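Long-range contacts in Rpb7-binding protein seb1 (Schizosaccharomyces pombe 972h-, PDB 5MDT), which probably promotes transcription termination by binding the C-terminal domain of RNA polymerase II, through its CTD-interacting domain, together with nascent RNA: residues G9-L14 with Y48-R53; I69-Q74 with E130-F135. One frame throughout, in Å; residues are numbered along the deposited sequence.

Interaction 1. Residues G9-L14 with Y48-R53; sequences GILDSL and YKYAKR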
ATOM      1  N   GLY A   9      -7.307   8.210 -12.427  1.00 35.85           N
ATOM      2  CA  GLY A   9      -6.633   9.050 -13.415  1.00 37.79           C
ATOM      3  C   GLY A   9      -5.192   9.351 -13.057  1.00 39.69           C
ATOM      4  O   GLY A   9      -4.324   9.370 -13.938  1.00 41.25           O
ATOM      5  N   ILE A  10      -4.910   9.575 -11.759  1.00 34.28           N
ATOM      6  CA  ILE A  10      -3.529   9.785 -11.275  1.00 34.00           C
ATOM      7  C   ILE A  10      -2.715   8.475 -11.453  1.00 35.54           C
ATOM      8  O   ILE A  10      -1.567   8.516 -11.900  1.00 35.84           O
ATOM      9  CB  ILE A  10      -3.495  10.273  -9.807  1.00 36.34           C
ATOM     10  CG1 ILE A  10      -4.142  11.679  -9.698  1.00 38.70           C
ATOM     11  CG2 ILE A  10      -2.035  10.297  -9.265  1.00 36.78           C
ATOM     12  CD1 ILE A  10      -4.578  12.070  -8.305  1.00 41.32           C
ATOM     13  N   LEU A  11      -3.328   7.338 -11.118  1.00 32.21           N
ATOM     14  CA  LEU A  11      -2.678   6.023 -11.289  1.00 30.75           C
ATOM     15  C   LEU A  11      -2.351   5.754 -12.766  1.00 37.58           C
ATOM     16  O   LEU A  11      -1.260   5.251 -13.074  1.00 37.14           O
ATOM     17  CB  LEU A  11      -3.530   4.888 -10.688  1.00 28.46           C
ATOM     18  CG  LEU A  11      -3.738   4.898  -9.164  1.00 30.02           C
ATOM     19  CD1 LEU A  11      -4.738   3.815  -8.755  1.00 29.91           C
ATOM     20  CD2 LEU A  11      -2.415   4.745  -8.396  1.00 30.58           C
ATOM     21  N   ASP A  12      -3.260   6.157 -13.682  1.00 36.98           N
ATOM     22  CA  ASP A  12      -3.028   6.056 -15.137  1.00 38.87           C
ATOM     23  C   ASP A  12      -1.803   6.854 -15.556  1.00 44.24           C
ATOM     24  O   ASP A  12      -0.979   6.333 -16.309  1.00 45.49           O
ATOM     25  CB  ASP A  12      -4.243   6.565 -15.919  1.00 41.50           C
ATOM     26  CG  ASP A  12      -5.399   5.587 -15.955  1.00 52.73           C
ATOM     27  OD1 ASP A  12      -5.179   4.381 -15.653  1.00 51.37           O
ATOM     28  OD2 ASP A  12      -6.519   6.012 -16.304  1.00 59.89           O
ATOM     29  N   SER A  13      -1.671   8.111 -15.069  1.00 41.26           N
ATOM     30  CA  SER A  13      -0.502   8.958 -15.380  1.00 43.05           C
ATOM     31  C   SER A  13       0.783   8.319 -14.836  1.00 45.09           C
ATOM     32  O   SER A  13       1.790   8.267 -15.546  1.00 45.71           O
ATOM     33  CB  SER A  13      -0.669  10.354 -14.788  1.00 47.29           C
ATOM     34  OG  SER A  13      -1.754  11.039 -15.391  1.00 55.40           O
ATOM     35  N   LEU A  14       0.737   7.798 -13.603  1.00 40.61           N
ATOM     36  CA  LEU A  14       1.908   7.158 -12.977  1.00 39.65           C
ATOM     37  C   LEU A  14       2.360   5.926 -13.754  1.00 41.29           C
ATOM     38  O   LEU A  14       3.565   5.683 -13.890  1.00 40.28           O
ATOM     39  CB  LEU A  14       1.595   6.801 -11.520  1.00 37.61           C
ATOM     40  CG  LEU A  14       2.780   6.423 -10.634  1.00 42.42           C
ATOM     41  CD1 LEU A  14       3.729   7.637 -10.407  1.00 42.99           C
ATOM     42  CD2 LEU A  14       2.276   5.912  -9.294  1.00 44.74           C
ATOM     43  N   TYR A  48      -4.724  -2.181  -5.863  1.00 26.57           N
ATOM     44  CA  TYR A  48      -4.422  -3.570  -6.188  1.00 25.94           C
ATOM     45  C   TYR A  48      -4.343  -3.725  -7.720  1.00 28.35           C
ATOM     46  O   TYR A  48      -3.359  -4.258  -8.224  1.00 28.06           O
ATOM     47  CB  TYR A  48      -5.514  -4.493  -5.597  1.00 26.74           C
ATOM     48  CG  TYR A  48      -5.354  -5.956  -5.983  1.00 26.51           C
ATOM     49  CD1 TYR A  48      -4.475  -6.789  -5.293  1.00 29.32           C
ATOM     50  CD2 TYR A  48      -5.992  -6.471  -7.108  1.00 27.75           C
ATOM     51  CE1 TYR A  48      -4.314  -8.132  -5.652  1.00 30.29           C
ATOM     52  CE2 TYR A  48      -5.863  -7.816  -7.463  1.00 28.70           C
ATOM     53  CZ  TYR A  48      -5.007  -8.636  -6.746  1.00 33.08           C
ATOM     54  OH  TYR A  48      -4.893  -9.952  -7.131  1.00 33.58           O
ATOM     55  N   LYS A  49      -5.337  -3.195  -8.457  1.00 25.17           N
ATOM     56  CA  LYS A  49      -5.367  -3.327  -9.938  1.00 25.16           C
ATOM     57  C   LYS A  49      -4.159  -2.622 -10.566  1.00 28.28           C
ATOM     58  O   LYS A  49      -3.475  -3.210 -11.418  1.00 28.48           O
ATOM     59  CB  LYS A  49      -6.669  -2.756 -10.507  1.00 27.34           C
ATOM     60  CG  LYS A  49      -7.836  -3.701 -10.210  1.00 27.00           C
ATOM     61  CD  LYS A  49      -9.206  -3.088 -10.603  1.00 30.14           C
ATOM     62  CE  LYS A  49      -9.457  -2.829 -12.074  1.00 34.22           C
ATOM     63  NZ  LYS A  49      -9.367  -4.042 -12.890  1.00 29.51           N
ATOM     64  N   TYR A  50      -3.834  -1.426 -10.079  1.00 25.11           N
ATOM     65  CA  TYR A  50      -2.660  -0.717 -10.601  1.00 25.28           C
ATOM     66  C   TYR A  50      -1.389  -1.506 -10.335  1.00 28.98           C
ATOM     67  O   TYR A  50      -0.608  -1.720 -11.266  1.00 29.54           O
ATOM     68  CB  TYR A  50      -2.542   0.706  -9.988  1.00 26.35           C
ATOM     69  CG  TYR A  50      -1.220   1.368 -10.353  1.00 27.82           C
ATOM     70  CD1 TYR A  50      -0.989   1.849 -11.640  1.00 29.69           C
ATOM     71  CD2 TYR A  50      -0.190   1.481  -9.418  1.00 28.68           C
ATOM     72  CE1 TYR A  50       0.238   2.421 -11.995  1.00 32.75           C
ATOM     73  CE2 TYR A  50       1.053   2.019  -9.775  1.00 29.77           C
ATOM     74  CZ  TYR A  50       1.252   2.501 -11.058  1.00 33.76           C
ATOM     75  OH  TYR A  50       2.451   3.027 -11.462  1.00 33.75           O
ATOM     76  N   ALA A  51      -1.165  -1.945  -9.068  1.00 26.93           N
ATOM     77  CA  ALA A  51       0.080  -2.669  -8.737  1.00 28.45           C
ATOM     78  C   ALA A  51       0.267  -3.916  -9.588  1.00 31.90           C
ATOM     79  O   ALA A  51       1.367  -4.202 -10.056  1.00 32.86           O
ATOM     80  CB  ALA A  51       0.083  -3.049  -7.274  1.00 29.34           C
ATOM     81  N   LYS A  52      -0.818  -4.630  -9.838  1.00 29.17           N
ATOM     82  CA  LYS A  52      -0.713  -5.888 -10.597  1.00 30.17           C
ATOM     83  C   LYS A  52      -0.444  -5.640 -12.079  1.00 33.48           C
ATOM     84  O   LYS A  52       0.316  -6.392 -12.671  1.00 34.52           O
ATOM     85  CB  LYS A  52      -2.009  -6.699 -10.397  1.00 31.52           C
ATOM     86  CG  LYS A  52      -2.178  -7.269  -8.970  1.00 32.60           C
ATOM     87  CD  LYS A  52      -1.152  -8.385  -8.596  1.00 36.80           C
ATOM     88  CE  LYS A  52      -1.491  -9.693  -9.266  1.00 39.59           C
ATOM     89  NZ  LYS A  52      -0.474 -10.769  -9.006  1.00 38.68           N
ATOM     90  N   ARG A  53      -1.004  -4.562 -12.677  1.00 30.36           N
ATOM     91  CA  ARG A  53      -0.775  -4.314 -14.120  1.00 31.33           C
ATOM     92  C   ARG A  53       0.463  -3.495 -14.413  1.00 34.42           C
ATOM     93  O   ARG A  53       0.918  -3.466 -15.551  1.00 36.42           O
ATOM     94  CB  ARG A  53      -1.995  -3.636 -14.785  1.00 31.69           C
ATOM     95  CG  ARG A  53      -2.189  -2.159 -14.425  1.00 36.32           C
ATOM     96  CD  ARG A  53      -3.470  -1.574 -15.040  1.00 34.25           C
ATOM     97  NE  ARG A  53      -3.465  -0.112 -14.900  1.00 38.52           N
ATOM     98  CZ  ARG A  53      -4.182   0.567 -14.012  1.00 40.88           C
ATOM     99  NH1 ARG A  53      -5.062  -0.048 -13.239  1.00 30.48           N
ATOM    100  NH2 ARG A  53      -4.068   1.893 -13.943  1.00 39.65           N
TER
HETATM  101  O   HOH W   1      -6.162   3.508 -12.848  1.00 38.63           O
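Leu11 lays its CD2 methyl over one face of the Tyr50 ring, 4.1 Å from Tyr50 CG. Leu14 comes to the far end of the same ring and crosses the tyrosine at about a right angle. Leu14 CD2 approaches obliquely, 4.0 Å from Tyr50 CZ, while Leu14 CG lies 3.5 Å from Tyr50 OH. At the edge of the ring, in its plane, sits NH2 of Arg53. One face of the Arg53 guanidinium rests on Tyr50 CA, which is offset toward the rim of the group. Tyr50 CG is anti to its backbone N (chi1 171°), which starts the side chain on the side of helix 4-16. Closer to the backbone, Leu11 CD1 packs 4.0 Å from Tyr50 CB. An alanine in place of Tyr50 would probably leave Leu11 CD2 without the ring face it lies on and Leu14 CG and CD2 without the phenol end, opening a gap between the helices.

A polar layer lies at the exposed margin. Asp12 OD1 forms a salt bridge with Arg53 NH2 at 3.2 Å. The carboxylate and guanidinium planes are 61° apart, so the two groups do not pair flat. A water bridges the same two atoms: it donates to Asp12 OD1 and accepts from Arg53 NH2 at 2.9 Å. The stronger partner of Arg53 lies outside the two segments: its NE makes a salt bridge with Glu15. The guanidinium is thus shared between two acids of helix 4-16.

The two helical segments run nearly parallel, 12° apart, with their axes 10.8 Å from each other. Helix 59-79 packs against both, with Ile65 against Leu11 and Leu14 and Ala62 against Tyr50. Helix 23-35 adds Leu29 against Leu11. The contact is direct packing of helix 4-16 on helix 40-53 within the all-helical CID fold.

Interaction 2. Residues I69-Q74 with E130-F135; sequences IVRSFQ and EKASTF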
ATOM      1  N   ILE A  69      -1.237   5.109   2.066  1.00 31.60           N
ATOM      2  CA  ILE A  69      -2.677   4.943   2.288  1.00 32.09           C
ATOM      3  C   ILE A  69      -2.984   4.126   3.560  1.00 37.11           C
ATOM      4  O   ILE A  69      -3.808   4.569   4.351  1.00 38.20           O
ATOM      5  CB  ILE A  69      -3.321   4.371   1.017  1.00 33.75           C
ATOM      6  CG1 ILE A  69      -3.375   5.479  -0.074  1.00 34.50           C
ATOM      7  CG2 ILE A  69      -4.747   3.858   1.342  1.00 36.18           C
ATOM      8  CD1 ILE A  69      -3.786   5.003  -1.440  1.00 35.18           C
ATOM      9  N   VAL A  70      -2.315   2.963   3.765  1.00 32.84           N
ATOM     10  CA  VAL A  70      -2.582   2.111   4.935  1.00 34.83           C
ATOM     11  C   VAL A  70      -2.259   2.841   6.242  1.00 39.33           C
ATOM     12  O   VAL A  70      -3.080   2.821   7.157  1.00 39.97           O
ATOM     13  CB  VAL A  70      -1.947   0.690   4.869  1.00 38.35           C
ATOM     14  CG1 VAL A  70      -0.416   0.720   5.000  1.00 38.65           C
ATOM     15  CG2 VAL A  70      -2.567  -0.237   5.917  1.00 40.01           C
ATOM     16  N   ARG A  71      -1.116   3.536   6.301  1.00 36.36           N
ATOM     17  CA  ARG A  71      -0.764   4.287   7.515  1.00 38.92           C
ATOM     18  C   ARG A  71      -1.722   5.471   7.768  1.00 43.55           C
ATOM     19  O   ARG A  71      -2.004   5.788   8.922  1.00 46.35           O
ATOM     20  CB  ARG A  71       0.691   4.714   7.476  1.00 40.21           C
ATOM     21  CG  ARG A  71       1.649   3.539   7.728  1.00 42.78           C
ATOM     22  CD  ARG A  71       3.090   3.978   7.966  1.00 44.93           C
ATOM     23  NE  ARG A  71       3.675   4.560   6.758  1.00 46.17           N
ATOM     24  CZ  ARG A  71       3.768   5.863   6.509  1.00 64.61           C
ATOM     25  NH1 ARG A  71       3.361   6.751   7.410  1.00 52.96           N
ATOM     26  NH2 ARG A  71       4.267   6.289   5.355  1.00 52.16           N
ATOM     27  N   SER A  72      -2.267   6.074   6.696  1.00 38.85           N
ATOM     28  CA  SER A  72      -3.239   7.167   6.827  1.00 40.42           C
ATOM     29  C   SER A  72      -4.590   6.642   7.327  1.00 43.39           C
ATOM     30  O   SER A  72      -5.136   7.240   8.240  1.00 45.91           O
ATOM     31  CB  SER A  72      -3.364   7.948   5.530  1.00 43.49           C
ATOM     32  OG  SER A  72      -2.161   8.669   5.306  1.00 47.40           O
ATOM     33  N   PHE A  73      -5.062   5.462   6.842  1.00 38.37           N
ATOM     34  CA  PHE A  73      -6.284   4.849   7.384  1.00 37.96           C
ATOM     35  C   PHE A  73      -6.070   4.460   8.849  1.00 43.34           C
ATOM     36  O   PHE A  73      -6.966   4.650   9.665  1.00 44.50           O
ATOM     37  CB  PHE A  73      -6.679   3.590   6.594  1.00 37.18           C
ATOM     38  CG  PHE A  73      -7.281   3.779   5.217  1.00 35.57           C
ATOM     39  CD1 PHE A  73      -8.248   4.754   4.989  1.00 39.92           C
ATOM     40  CD2 PHE A  73      -6.989   2.890   4.188  1.00 34.69           C
ATOM     41  CE1 PHE A  73      -8.852   4.888   3.728  1.00 39.73           C
ATOM     42  CE2 PHE A  73      -7.618   3.005   2.938  1.00 35.82           C
ATOM     43  CZ  PHE A  73      -8.544   4.000   2.716  1.00 34.37           C
ATOM     44  N   GLN A  74      -4.886   3.903   9.179  1.00 40.50           N
ATOM     45  CA  GLN A  74      -4.534   3.527  10.552  1.00 43.29           C
ATOM     46  C   GLN A  74      -4.602   4.762  11.468  1.00 50.46           C
ATOM     47  O   GLN A  74      -5.194   4.689  12.556  1.00 51.38           O
ATOM     48  CB  GLN A  74      -3.132   2.887  10.594  1.00 44.79           C
ATOM     49  CG  GLN A  74      -2.664   2.580  12.022  1.00 51.01           C
ATOM     50  CD  GLN A  74      -1.232   2.140  12.151  1.00 61.46           C
ATOM     51  OE1 GLN A  74      -0.390   2.378  11.274  1.00 50.86           O
ATOM     52  NE2 GLN A  74      -0.912   1.532  13.290  1.00 58.56           N
ATOM     53  N   GLU A 130       6.553  -1.858  11.342  1.00 55.17           N
ATOM     54  CA  GLU A 130       6.849  -2.408  12.664  1.00 59.43           C
ATOM     55  C   GLU A 130       6.815  -1.297  13.722  1.00 67.16           C
ATOM     56  O   GLU A 130       6.204  -1.475  14.778  1.00 70.30           O
ATOM     57  CB  GLU A 130       8.207  -3.129  12.645  1.00 62.67           C
ATOM     58  CG  GLU A 130       8.565  -3.834  13.941  1.00 76.94           C
ATOM     59  CD  GLU A 130       9.748  -4.766  13.787  1.00100.02           C
ATOM     60  OE1 GLU A 130      10.828  -4.294  13.364  1.00 88.18           O
ATOM     61  OE2 GLU A 130       9.583  -5.979  14.051  1.00100.47           O
ATOM     62  N   LYS A 131       7.452  -0.150  13.413  1.00 63.43           N
ATOM     63  CA  LYS A 131       7.547   1.029  14.273  1.00 65.70           C
ATOM     64  C   LYS A 131       6.164   1.662  14.502  1.00 67.73           C
ATOM     65  O   LYS A 131       5.868   2.102  15.617  1.00 70.24           O
ATOM     66  CB  LYS A 131       8.527   2.043  13.644  1.00 67.60           C
ATOM     67  CG  LYS A 131       8.880   3.244  14.516  1.00 85.81           C
ATOM     68  CD  LYS A 131       9.613   4.306  13.705  1.00 96.31           C
ATOM     69  CE  LYS A 131       9.869   5.568  14.491  1.00110.18           C
ATOM     70  NZ  LYS A 131      10.635   6.560  13.692  1.00117.54           N
ATOM     71  N   ALA A 132       5.324   1.694  13.453  1.00 59.82           N
ATOM     72  CA  ALA A 132       3.983   2.267  13.528  1.00 58.38           C
ATOM     73  C   ALA A 132       2.943   1.237  13.996  1.00 61.86           C
ATOM     74  O   ALA A 132       1.777   1.599  14.159  1.00 62.18           O
ATOM     75  CB  ALA A 132       3.593   2.840  12.168  1.00 55.33           C
ATOM     76  N   SER A 133       3.361  -0.044  14.209  1.00 58.81           N
ATOM     77  CA  SER A 133       2.505  -1.190  14.575  1.00 59.67           C
ATOM     78  C   SER A 133       1.327  -1.351  13.559  1.00 58.86           C
ATOM     79  O   SER A 133       0.218  -1.739  13.932  1.00 59.48           O
ATOM     80  CB  SER A 133       1.994  -1.063  16.011  1.00 68.09           C
ATOM     81  OG  SER A 133       3.056  -0.919  16.939  1.00 79.64           O
ATOM     82  N   THR A 134       1.597  -1.056  12.268  1.00 51.42           N
ATOM     83  CA  THR A 134       0.616  -1.095  11.166  1.00 47.08           C
ATOM     84  C   THR A 134       0.082  -2.511  10.928  1.00 52.08           C
ATOM     85  O   THR A 134      -1.109  -2.692  10.668  1.00 50.28           O
ATOM     86  CB  THR A 134       1.234  -0.469   9.892  1.00 49.94           C
ATOM     87  OG1 THR A 134       1.775   0.807  10.209  1.00 49.20           O
ATOM     88  CG2 THR A 134       0.230  -0.316   8.745  1.00 45.36           C
ATOM     89  N   PHE A 135       0.972  -3.503  11.005  1.00 51.03           N
ATOM     90  CA  PHE A 135       0.635  -4.906  10.788  1.00 52.05           C
ATOM     91  C   PHE A 135       1.092  -5.762  11.969  1.00 63.24           C
ATOM     92  O   PHE A 135       2.106  -5.422  12.589  1.00 64.17           O
ATOM     93  CB  PHE A 135       1.288  -5.412   9.486  1.00 50.84           C
ATOM     94  CG  PHE A 135       0.835  -4.687   8.237  1.00 48.50           C
ATOM     95  CD1 PHE A 135      -0.514  -4.563   7.936  1.00 50.28           C
ATOM     96  CD2 PHE A 135       1.761  -4.134   7.358  1.00 48.56           C
ATOM     97  CE1 PHE A 135      -0.931  -3.872   6.788  1.00 48.20           C
ATOM     98  CE2 PHE A 135       1.342  -3.474   6.195  1.00 48.11           C
ATOM     99  CZ  PHE A 135       0.000  -3.340   5.923  1.00 44.80           C
TER
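A Schellman motif ends helix 119-131, and the turn it makes at Ser133 is bound by Gln74 of helix 59-79. Ser133 has the positive phi of this motif. The chain turns there and brings Ala132 O and the Thr134 side chain to the same carboxamide. Gln74 NE2 donates to Ala132 O at 2.8 Å, with an N-H...O angle of 151°. Thr134 OG1 donates to Gln74 OE1 at 2.9 Å, tilted 28° from the carbonyl plane. Ser133 O is a more distant neighbour of Gln74 NE2, at 3.5 Å. Gln74 CG is anti to the backbone N, and the chain stays extended to CD (chi2 -172°), which carries the amide across to the turn.

Beside the two hydrogen bonds the contact is apolar. Val70 CG1 packs on Thr134 CG2 at 3.9 Å. Val70 and Phe135 meet tip to tip, with Val70 CG2 4.0 Å from Phe135 CZ. Thr134 CG2 lies over the centre of the Phe135 ring, so this methyl touches both Val70 and the ring. The aliphatic part of Arg71 flanks the turn, its CG 3.7 Å from Thr134 OG1, while Arg71 NE pairs with Asp67 of its own helix. Trp96 of helix 92-113 touches Val70 and Gln74 and donates to Thr134 O, and Trp129 sets its ring edge-to-face with that of Phe135.

Both ends of the buried Gln74 amide are used, one as donor and one as acceptor. A flipped amide would set its oxygen against the Ala132 carbonyl, so the two bonds probably fix its rotation. Ala132 O, at the turn, accepts its bond from a side chain of helix 59-79.

Overall arrangement
From the N terminus, helix 4-16 is followed by helix 23-35, and interaction 1 closes that loop when helix 40-53 returns beside the first helix. The chain then enters helix 59-79. Interaction 2 opens in the second half of this helix and closes only after helix 92-113 and most of helix 119-131 have passed. The two closures are therefore in series and neither nest nor cross. The centres of interactions 1 and 2 are about 22 Å apart, on opposite sides of the chain's centre, and the two do not touch. Helix 59-79 relates them: its first half packs against interaction 1, and its second half joins the N-terminal helices to the C-terminal ones through interaction 2.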